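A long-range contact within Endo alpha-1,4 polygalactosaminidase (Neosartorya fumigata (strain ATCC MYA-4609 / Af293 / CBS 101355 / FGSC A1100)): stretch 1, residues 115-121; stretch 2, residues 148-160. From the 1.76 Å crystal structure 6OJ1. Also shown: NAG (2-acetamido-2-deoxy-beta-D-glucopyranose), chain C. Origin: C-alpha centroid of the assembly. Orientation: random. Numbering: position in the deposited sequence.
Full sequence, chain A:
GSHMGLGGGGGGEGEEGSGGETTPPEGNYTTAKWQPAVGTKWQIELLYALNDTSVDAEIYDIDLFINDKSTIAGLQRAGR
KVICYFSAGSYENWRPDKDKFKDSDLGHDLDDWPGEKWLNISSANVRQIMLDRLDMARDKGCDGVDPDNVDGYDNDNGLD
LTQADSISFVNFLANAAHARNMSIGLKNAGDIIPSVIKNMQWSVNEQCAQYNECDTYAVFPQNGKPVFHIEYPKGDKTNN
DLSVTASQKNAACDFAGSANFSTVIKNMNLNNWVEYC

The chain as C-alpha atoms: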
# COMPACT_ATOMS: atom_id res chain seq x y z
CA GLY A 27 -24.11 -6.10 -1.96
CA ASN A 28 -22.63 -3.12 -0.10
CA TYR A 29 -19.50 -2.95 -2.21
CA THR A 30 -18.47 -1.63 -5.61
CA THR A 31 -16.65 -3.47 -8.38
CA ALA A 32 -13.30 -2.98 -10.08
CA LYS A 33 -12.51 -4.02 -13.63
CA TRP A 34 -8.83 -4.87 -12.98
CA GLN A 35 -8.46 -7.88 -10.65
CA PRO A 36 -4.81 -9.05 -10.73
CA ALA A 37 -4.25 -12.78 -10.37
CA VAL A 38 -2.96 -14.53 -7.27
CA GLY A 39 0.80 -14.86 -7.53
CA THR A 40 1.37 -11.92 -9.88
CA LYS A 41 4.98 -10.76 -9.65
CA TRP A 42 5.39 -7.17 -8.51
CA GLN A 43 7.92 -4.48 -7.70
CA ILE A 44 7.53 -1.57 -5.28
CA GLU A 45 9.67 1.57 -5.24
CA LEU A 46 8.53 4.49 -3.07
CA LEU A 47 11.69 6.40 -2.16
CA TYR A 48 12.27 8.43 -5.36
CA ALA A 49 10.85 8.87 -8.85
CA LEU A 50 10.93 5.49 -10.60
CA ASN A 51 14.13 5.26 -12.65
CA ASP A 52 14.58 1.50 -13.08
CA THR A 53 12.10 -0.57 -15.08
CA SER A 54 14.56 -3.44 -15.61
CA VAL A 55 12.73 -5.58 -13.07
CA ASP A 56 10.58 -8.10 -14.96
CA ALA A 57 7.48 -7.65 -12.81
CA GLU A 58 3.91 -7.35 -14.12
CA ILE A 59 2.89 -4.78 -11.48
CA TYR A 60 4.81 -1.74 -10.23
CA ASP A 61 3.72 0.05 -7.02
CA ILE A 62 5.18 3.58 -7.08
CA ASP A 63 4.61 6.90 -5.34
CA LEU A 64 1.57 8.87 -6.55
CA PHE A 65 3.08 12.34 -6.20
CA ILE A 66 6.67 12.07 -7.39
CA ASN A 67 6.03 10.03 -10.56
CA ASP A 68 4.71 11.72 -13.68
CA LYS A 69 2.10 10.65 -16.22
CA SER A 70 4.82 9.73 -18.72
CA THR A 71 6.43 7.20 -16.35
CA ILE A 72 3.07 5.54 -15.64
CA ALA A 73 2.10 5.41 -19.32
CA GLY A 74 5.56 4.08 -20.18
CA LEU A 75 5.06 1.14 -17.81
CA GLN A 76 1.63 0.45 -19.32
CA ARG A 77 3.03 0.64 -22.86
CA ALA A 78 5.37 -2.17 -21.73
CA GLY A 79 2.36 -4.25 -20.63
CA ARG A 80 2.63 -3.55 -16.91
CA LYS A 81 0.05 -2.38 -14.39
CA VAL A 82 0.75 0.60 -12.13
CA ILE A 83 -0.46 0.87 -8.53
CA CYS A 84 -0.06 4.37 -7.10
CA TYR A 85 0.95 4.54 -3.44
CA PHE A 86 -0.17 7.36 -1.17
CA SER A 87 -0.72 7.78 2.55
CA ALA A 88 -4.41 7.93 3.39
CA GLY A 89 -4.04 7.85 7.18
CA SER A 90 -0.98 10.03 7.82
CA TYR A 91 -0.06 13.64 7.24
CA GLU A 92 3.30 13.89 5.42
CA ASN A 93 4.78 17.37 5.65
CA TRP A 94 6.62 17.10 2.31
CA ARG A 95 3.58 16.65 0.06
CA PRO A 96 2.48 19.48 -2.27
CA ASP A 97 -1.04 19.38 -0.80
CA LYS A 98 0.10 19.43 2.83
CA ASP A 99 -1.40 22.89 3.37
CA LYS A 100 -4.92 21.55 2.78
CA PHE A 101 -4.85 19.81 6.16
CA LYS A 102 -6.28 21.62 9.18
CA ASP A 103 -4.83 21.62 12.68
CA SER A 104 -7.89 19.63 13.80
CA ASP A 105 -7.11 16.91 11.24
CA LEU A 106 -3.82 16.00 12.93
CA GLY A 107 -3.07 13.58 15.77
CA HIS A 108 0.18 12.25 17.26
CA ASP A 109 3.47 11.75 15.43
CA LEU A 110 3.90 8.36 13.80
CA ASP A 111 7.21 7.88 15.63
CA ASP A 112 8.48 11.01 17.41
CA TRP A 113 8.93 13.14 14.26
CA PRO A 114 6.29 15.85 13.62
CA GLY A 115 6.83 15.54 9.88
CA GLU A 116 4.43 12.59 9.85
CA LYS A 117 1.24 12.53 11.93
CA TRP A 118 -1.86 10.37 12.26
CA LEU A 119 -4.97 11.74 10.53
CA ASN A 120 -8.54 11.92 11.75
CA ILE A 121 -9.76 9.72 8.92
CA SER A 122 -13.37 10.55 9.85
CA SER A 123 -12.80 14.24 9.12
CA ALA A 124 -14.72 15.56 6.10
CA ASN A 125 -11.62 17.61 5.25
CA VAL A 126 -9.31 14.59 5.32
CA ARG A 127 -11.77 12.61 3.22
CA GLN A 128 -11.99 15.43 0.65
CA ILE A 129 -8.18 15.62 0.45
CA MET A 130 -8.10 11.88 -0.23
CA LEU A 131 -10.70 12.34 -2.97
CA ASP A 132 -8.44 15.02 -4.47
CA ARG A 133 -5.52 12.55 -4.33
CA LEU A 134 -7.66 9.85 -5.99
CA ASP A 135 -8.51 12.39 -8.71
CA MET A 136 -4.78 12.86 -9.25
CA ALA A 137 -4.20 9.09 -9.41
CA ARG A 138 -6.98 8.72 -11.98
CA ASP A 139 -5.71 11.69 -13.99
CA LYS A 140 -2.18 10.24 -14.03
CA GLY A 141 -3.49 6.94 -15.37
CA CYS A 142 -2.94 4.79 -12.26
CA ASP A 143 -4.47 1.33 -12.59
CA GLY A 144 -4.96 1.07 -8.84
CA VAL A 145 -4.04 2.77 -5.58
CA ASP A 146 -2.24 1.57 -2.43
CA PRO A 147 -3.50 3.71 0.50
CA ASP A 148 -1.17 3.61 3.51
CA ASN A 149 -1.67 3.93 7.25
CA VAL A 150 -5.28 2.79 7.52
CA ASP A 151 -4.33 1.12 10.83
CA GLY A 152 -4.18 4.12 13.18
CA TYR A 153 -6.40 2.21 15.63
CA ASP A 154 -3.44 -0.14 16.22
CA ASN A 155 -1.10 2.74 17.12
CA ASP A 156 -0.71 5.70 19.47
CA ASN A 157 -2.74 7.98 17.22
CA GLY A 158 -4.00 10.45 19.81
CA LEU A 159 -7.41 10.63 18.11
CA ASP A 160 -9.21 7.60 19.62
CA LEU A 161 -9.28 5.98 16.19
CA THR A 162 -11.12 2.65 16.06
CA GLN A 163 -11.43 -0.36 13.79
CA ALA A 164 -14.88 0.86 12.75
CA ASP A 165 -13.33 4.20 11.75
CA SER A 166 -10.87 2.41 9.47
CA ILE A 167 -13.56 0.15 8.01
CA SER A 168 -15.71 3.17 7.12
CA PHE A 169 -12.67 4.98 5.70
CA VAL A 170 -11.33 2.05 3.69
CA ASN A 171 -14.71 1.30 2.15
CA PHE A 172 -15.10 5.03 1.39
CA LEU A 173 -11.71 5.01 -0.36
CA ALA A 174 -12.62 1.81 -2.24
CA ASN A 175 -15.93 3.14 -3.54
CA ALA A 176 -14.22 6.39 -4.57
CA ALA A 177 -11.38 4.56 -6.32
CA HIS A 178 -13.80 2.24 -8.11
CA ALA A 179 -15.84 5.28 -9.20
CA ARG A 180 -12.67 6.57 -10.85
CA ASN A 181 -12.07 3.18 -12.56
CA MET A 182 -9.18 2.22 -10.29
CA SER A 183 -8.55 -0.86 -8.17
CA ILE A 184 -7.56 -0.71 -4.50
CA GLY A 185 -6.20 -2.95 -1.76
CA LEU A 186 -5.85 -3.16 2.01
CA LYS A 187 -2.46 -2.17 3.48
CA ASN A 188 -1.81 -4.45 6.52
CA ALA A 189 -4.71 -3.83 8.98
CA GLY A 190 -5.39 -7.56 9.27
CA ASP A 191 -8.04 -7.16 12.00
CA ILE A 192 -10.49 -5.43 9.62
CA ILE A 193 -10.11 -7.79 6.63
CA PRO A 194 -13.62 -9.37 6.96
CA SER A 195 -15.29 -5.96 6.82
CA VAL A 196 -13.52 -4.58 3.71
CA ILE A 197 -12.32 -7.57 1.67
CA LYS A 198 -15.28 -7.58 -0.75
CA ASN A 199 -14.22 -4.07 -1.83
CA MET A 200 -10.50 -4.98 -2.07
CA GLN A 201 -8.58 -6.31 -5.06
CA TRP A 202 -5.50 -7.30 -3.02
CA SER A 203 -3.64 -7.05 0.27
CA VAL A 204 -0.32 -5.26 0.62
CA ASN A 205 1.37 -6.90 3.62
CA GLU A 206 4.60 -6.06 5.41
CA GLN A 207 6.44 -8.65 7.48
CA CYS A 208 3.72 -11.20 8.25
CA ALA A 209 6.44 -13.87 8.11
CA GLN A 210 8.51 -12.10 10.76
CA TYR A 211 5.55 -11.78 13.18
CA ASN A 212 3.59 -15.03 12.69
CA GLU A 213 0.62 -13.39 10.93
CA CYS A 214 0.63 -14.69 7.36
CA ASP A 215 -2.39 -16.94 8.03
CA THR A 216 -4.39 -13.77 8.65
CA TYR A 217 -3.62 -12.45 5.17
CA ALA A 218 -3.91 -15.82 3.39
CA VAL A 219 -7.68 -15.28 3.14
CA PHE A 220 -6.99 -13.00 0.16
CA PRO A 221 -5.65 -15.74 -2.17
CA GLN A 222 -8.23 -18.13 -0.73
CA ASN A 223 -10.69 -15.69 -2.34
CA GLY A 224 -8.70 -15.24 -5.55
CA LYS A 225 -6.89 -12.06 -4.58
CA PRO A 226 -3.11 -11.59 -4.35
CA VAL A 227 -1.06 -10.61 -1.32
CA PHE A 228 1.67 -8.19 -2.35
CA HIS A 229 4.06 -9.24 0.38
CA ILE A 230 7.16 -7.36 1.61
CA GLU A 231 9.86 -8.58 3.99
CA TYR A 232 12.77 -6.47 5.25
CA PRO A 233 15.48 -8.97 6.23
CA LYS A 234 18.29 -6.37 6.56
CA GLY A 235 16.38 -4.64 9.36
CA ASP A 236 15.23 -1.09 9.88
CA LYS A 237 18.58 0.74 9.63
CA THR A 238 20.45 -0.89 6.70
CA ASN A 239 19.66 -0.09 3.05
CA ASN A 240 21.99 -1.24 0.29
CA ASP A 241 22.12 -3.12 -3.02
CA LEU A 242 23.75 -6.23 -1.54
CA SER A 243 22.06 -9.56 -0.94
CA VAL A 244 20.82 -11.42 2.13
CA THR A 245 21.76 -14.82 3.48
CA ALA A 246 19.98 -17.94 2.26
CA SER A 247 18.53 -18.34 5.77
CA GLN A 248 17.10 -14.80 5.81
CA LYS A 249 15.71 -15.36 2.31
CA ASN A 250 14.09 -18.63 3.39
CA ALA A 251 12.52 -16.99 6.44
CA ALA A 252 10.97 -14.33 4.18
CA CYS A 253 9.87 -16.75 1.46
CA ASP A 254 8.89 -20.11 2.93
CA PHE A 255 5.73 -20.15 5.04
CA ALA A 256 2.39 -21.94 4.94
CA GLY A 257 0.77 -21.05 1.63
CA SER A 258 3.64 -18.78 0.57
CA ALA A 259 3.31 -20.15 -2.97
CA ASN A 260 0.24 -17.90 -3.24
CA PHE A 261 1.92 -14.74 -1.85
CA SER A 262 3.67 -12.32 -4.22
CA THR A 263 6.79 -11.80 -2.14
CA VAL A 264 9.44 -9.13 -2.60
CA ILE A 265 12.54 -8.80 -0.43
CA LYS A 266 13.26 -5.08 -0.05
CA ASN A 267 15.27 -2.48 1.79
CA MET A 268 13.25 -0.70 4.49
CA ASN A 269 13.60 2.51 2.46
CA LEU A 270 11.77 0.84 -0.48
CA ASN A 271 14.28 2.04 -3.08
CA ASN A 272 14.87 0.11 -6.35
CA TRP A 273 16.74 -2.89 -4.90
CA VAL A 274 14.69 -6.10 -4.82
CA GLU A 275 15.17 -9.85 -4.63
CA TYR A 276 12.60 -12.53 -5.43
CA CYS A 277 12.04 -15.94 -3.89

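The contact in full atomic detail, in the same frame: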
# COMPACT_ATOMS: atom_id res chain seq x y z
N GLY A 115 7.03 15.53 11.31
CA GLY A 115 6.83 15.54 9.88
C GLY A 115 5.84 14.51 9.38
O GLY A 115 5.43 14.59 8.22
N GLU A 116 5.47 13.53 10.22
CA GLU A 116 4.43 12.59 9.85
C GLU A 116 3.53 12.34 11.05
O GLU A 116 4.02 11.96 12.12
CB GLU A 116 5.00 11.26 9.34
CG GLU A 116 3.97 10.50 8.56
CD GLU A 116 4.54 9.38 7.72
OE1 GLU A 116 3.73 8.72 7.03
OE2 GLU A 116 5.77 9.16 7.74
N LYS A 117 2.23 12.57 10.86
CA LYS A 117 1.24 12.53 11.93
C LYS A 117 0.02 11.73 11.51
O LYS A 117 -0.38 11.73 10.35
CB LYS A 117 0.79 13.95 12.31
CG LYS A 117 1.87 14.84 12.89
CD LYS A 117 1.29 16.18 13.30
CE LYS A 117 2.38 17.15 13.76
NZ LYS A 117 2.97 16.74 15.06
N TRP A 118 -0.61 11.08 12.50
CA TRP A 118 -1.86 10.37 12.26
C TRP A 118 -2.97 11.35 11.87
O TRP A 118 -3.04 12.47 12.39
CB TRP A 118 -2.25 9.56 13.51
CG TRP A 118 -1.33 8.40 13.74
CD1 TRP A 118 -0.36 8.28 14.71
CD2 TRP A 118 -1.26 7.21 12.95
NE1 TRP A 118 0.29 7.07 14.58
CE2 TRP A 118 -0.24 6.39 13.51
CE3 TRP A 118 -1.96 6.74 11.83
CZ2 TRP A 118 0.08 5.14 12.98
CZ3 TRP A 118 -1.63 5.49 11.31
CH2 TRP A 118 -0.61 4.71 11.88
N LEU A 119 -3.84 10.93 10.96
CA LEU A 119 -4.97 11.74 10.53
C LEU A 119 -6.26 11.30 11.20
O LEU A 119 -6.47 10.12 11.48
CB LEU A 119 -5.18 11.65 9.02
CG LEU A 119 -4.04 12.26 8.21
CD1 LEU A 119 -4.29 11.99 6.72
CD2 LEU A 119 -3.93 13.75 8.52
N ASN A 120 -7.15 12.27 11.43
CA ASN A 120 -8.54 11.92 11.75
C ASN A 120 -9.21 11.52 10.45
O ASN A 120 -9.71 12.36 9.69
CB ASN A 120 -9.25 13.08 12.43
CG ASN A 120 -10.67 12.71 12.84
OD1 ASN A 120 -11.13 11.61 12.55
ND2 ASN A 120 -11.34 13.62 13.50
N ILE A 121 -9.23 10.21 10.19
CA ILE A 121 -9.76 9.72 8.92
C ILE A 121 -11.27 9.86 8.83
O ILE A 121 -11.83 9.63 7.75
CB ILE A 121 -9.31 8.25 8.71
CG1 ILE A 121 -9.79 7.36 9.87
CG2 ILE A 121 -7.78 8.20 8.49
CD1 ILE A 121 -9.39 5.87 9.70
N ASP A 148 -1.95 4.00 2.35
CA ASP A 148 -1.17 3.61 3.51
C ASP A 148 -1.80 4.11 4.80
O ASP A 148 -2.64 5.03 4.80
CB ASP A 148 0.27 4.15 3.39
CG ASP A 148 1.28 3.36 4.20
OD1 ASP A 148 0.93 2.36 4.89
OD2 ASP A 148 2.48 3.74 4.12
N ASN A 149 -1.41 3.46 5.89
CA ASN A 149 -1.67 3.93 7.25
C ASN A 149 -3.15 3.97 7.57
O ASN A 149 -3.65 4.93 8.17
CB ASN A 149 -1.00 5.28 7.47
CG ASN A 149 0.50 5.19 7.32
OD1 ASN A 149 1.15 4.38 8.00
ND2 ASN A 149 1.05 5.97 6.40
N VAL A 150 -3.87 2.92 7.17
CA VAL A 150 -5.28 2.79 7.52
C VAL A 150 -5.44 2.01 8.82
O VAL A 150 -6.54 1.53 9.12
CB VAL A 150 -6.09 2.17 6.36
CG1 VAL A 150 -6.09 3.12 5.14
CG2 VAL A 150 -5.57 0.79 5.99
N ASP A 151 -4.37 1.91 9.61
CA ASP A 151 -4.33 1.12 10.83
C ASP A 151 -3.99 1.97 12.05
O ASP A 151 -3.39 1.48 13.01
CB ASP A 151 -3.33 -0.03 10.72
CG ASP A 151 -1.90 0.43 10.40
OD1 ASP A 151 -1.68 1.64 10.16
OD2 ASP A 151 -0.99 -0.41 10.40
N GLY A 152 -4.43 3.24 12.05
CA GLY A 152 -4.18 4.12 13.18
C GLY A 152 -4.71 3.57 14.49
O GLY A 152 -4.10 3.79 15.53
N TYR A 153 -5.82 2.82 14.43
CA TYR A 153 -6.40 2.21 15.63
C TYR A 153 -5.41 1.30 16.35
O TYR A 153 -5.56 1.06 17.56
CB TYR A 153 -7.68 1.42 15.29
CG TYR A 153 -7.44 0.27 14.33
CD1 TYR A 153 -6.95 -0.94 14.79
CD2 TYR A 153 -7.66 0.42 12.96
CE1 TYR A 153 -6.69 -1.99 13.91
CE2 TYR A 153 -7.41 -0.62 12.08
CZ TYR A 153 -6.92 -1.82 12.56
OH TYR A 153 -6.66 -2.86 11.69
N ASP A 154 -4.41 0.77 15.64
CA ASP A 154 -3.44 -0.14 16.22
C ASP A 154 -2.17 0.59 16.66
O ASP A 154 -1.13 -0.05 16.83
CB ASP A 154 -3.11 -1.24 15.22
CG ASP A 154 -2.49 -2.46 15.86
OD1 ASP A 154 -2.72 -2.69 17.07
OD2 ASP A 154 -1.77 -3.19 15.16
N ASN A 155 -2.26 1.90 16.84
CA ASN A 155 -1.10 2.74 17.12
C ASN A 155 -1.50 3.87 18.06
O ASN A 155 -2.68 4.14 18.26
CB ASN A 155 -0.54 3.32 15.83
CG ASN A 155 0.12 2.26 14.96
OD1 ASN A 155 1.25 1.86 15.22
ND2 ASN A 155 -0.59 1.82 13.94
N ASP A 156 -0.49 4.54 18.61
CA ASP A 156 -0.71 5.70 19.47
C ASP A 156 -1.04 6.88 18.57
O ASP A 156 -0.17 7.66 18.16
CB ASP A 156 0.52 5.94 20.35
CG ASP A 156 0.39 7.16 21.25
OD1 ASP A 156 -0.69 7.79 21.28
OD2 ASP A 156 1.39 7.50 21.92
N ASN A 157 -2.32 7.01 18.21
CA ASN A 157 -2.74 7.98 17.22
C ASN A 157 -3.20 9.28 17.84
O ASN A 157 -3.24 10.31 17.15
CB ASN A 157 -3.86 7.40 16.34
CG ASN A 157 -5.08 6.96 17.15
OD1 ASN A 157 -5.97 7.76 17.41
ND2 ASN A 157 -5.12 5.68 17.55
N GLY A 158 -3.55 9.26 19.13
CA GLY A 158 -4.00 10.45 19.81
C GLY A 158 -5.35 10.97 19.38
O GLY A 158 -5.70 12.09 19.74
N LEU A 159 -6.11 10.20 18.60
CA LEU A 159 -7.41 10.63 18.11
C LEU A 159 -8.52 9.64 18.43
O LEU A 159 -9.61 9.75 17.84
CB LEU A 159 -7.38 10.85 16.59
CG LEU A 159 -6.36 11.86 16.09
CD1 LEU A 159 -6.14 11.69 14.59
CD2 LEU A 159 -6.83 13.27 16.43
N ASP A 160 -8.26 8.66 19.30
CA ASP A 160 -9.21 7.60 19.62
C ASP A 160 -9.77 6.92 18.37
O ASP A 160 -10.95 6.59 18.28
CB ASP A 160 -10.34 8.13 20.52
CG ASP A 160 -9.88 8.42 21.94
OD1 ASP A 160 -8.81 7.91 22.35
OD2 ASP A 160 -10.60 9.14 22.66
C1 NAG C . -12.69 13.31 13.91
C2 NAG C . -12.99 13.89 15.29
C3 NAG C . -14.43 13.59 15.68
C4 NAG C . -15.41 14.05 14.60
C5 NAG C . -14.98 13.57 13.21
C6 NAG C . -15.76 14.25 12.10
C7 NAG C . -11.30 14.12 17.06
C8 NAG C . -10.42 13.40 18.03
N2 NAG C . -12.07 13.35 16.28
O3 NAG C . -14.70 14.25 16.90
O4 NAG C . -16.68 13.48 14.88
O5 NAG C . -13.60 13.86 12.97
O6 NAG C . -15.41 15.62 11.97
O7 NAG C . -11.32 15.34 16.98
O HOH W 1 3.99 6.34 6.21

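No direct hydrogen bond joins the two stretches; packing around one indole does most of the work. Trp 118, on the strand 116-119, points its CA-to-CB bond toward the loop, and chi1 m (-70°) with chi2 of 107° lays the buried ring along it. Over one face sit Gly 152 CA, 3.8 Å from the centroid of the six-membered ring, and Asn 157 CB, 4.1 Å from that of the five-membered ring, both as CH-pi contacts. Glycine suits its place: an ideal CB on Gly 152 would lie only 3.3 Å from Trp 118 CE3. At the ring edge, Asp 151 OD1 lies 3.7 Å from Trp 118 CH2, a polar atom facing the weakly positive rim of the indole.

The loop holds its shape through its own amides. With chi1 p, Asn 157 turns its end away from the strand; its ND2 donates to Asn 155 O (3.0 Å) and weakly to Gly 152 O (2.9 Å), while its OD1 accepts from Leu 159 N (2.7 Å). Leu 159, m,t, brings CD1 to 3.4 Å from Asn 120 N, covering backbone with a methyl. Asn 120, chi1 t, carries the NAG through ND2. Near Glu 116, extended t,t, a water donates to Glu 116 OE1 (2.5 Å) and accepts from Asn 149 ND2 (3.0 Å), bridging the stretches.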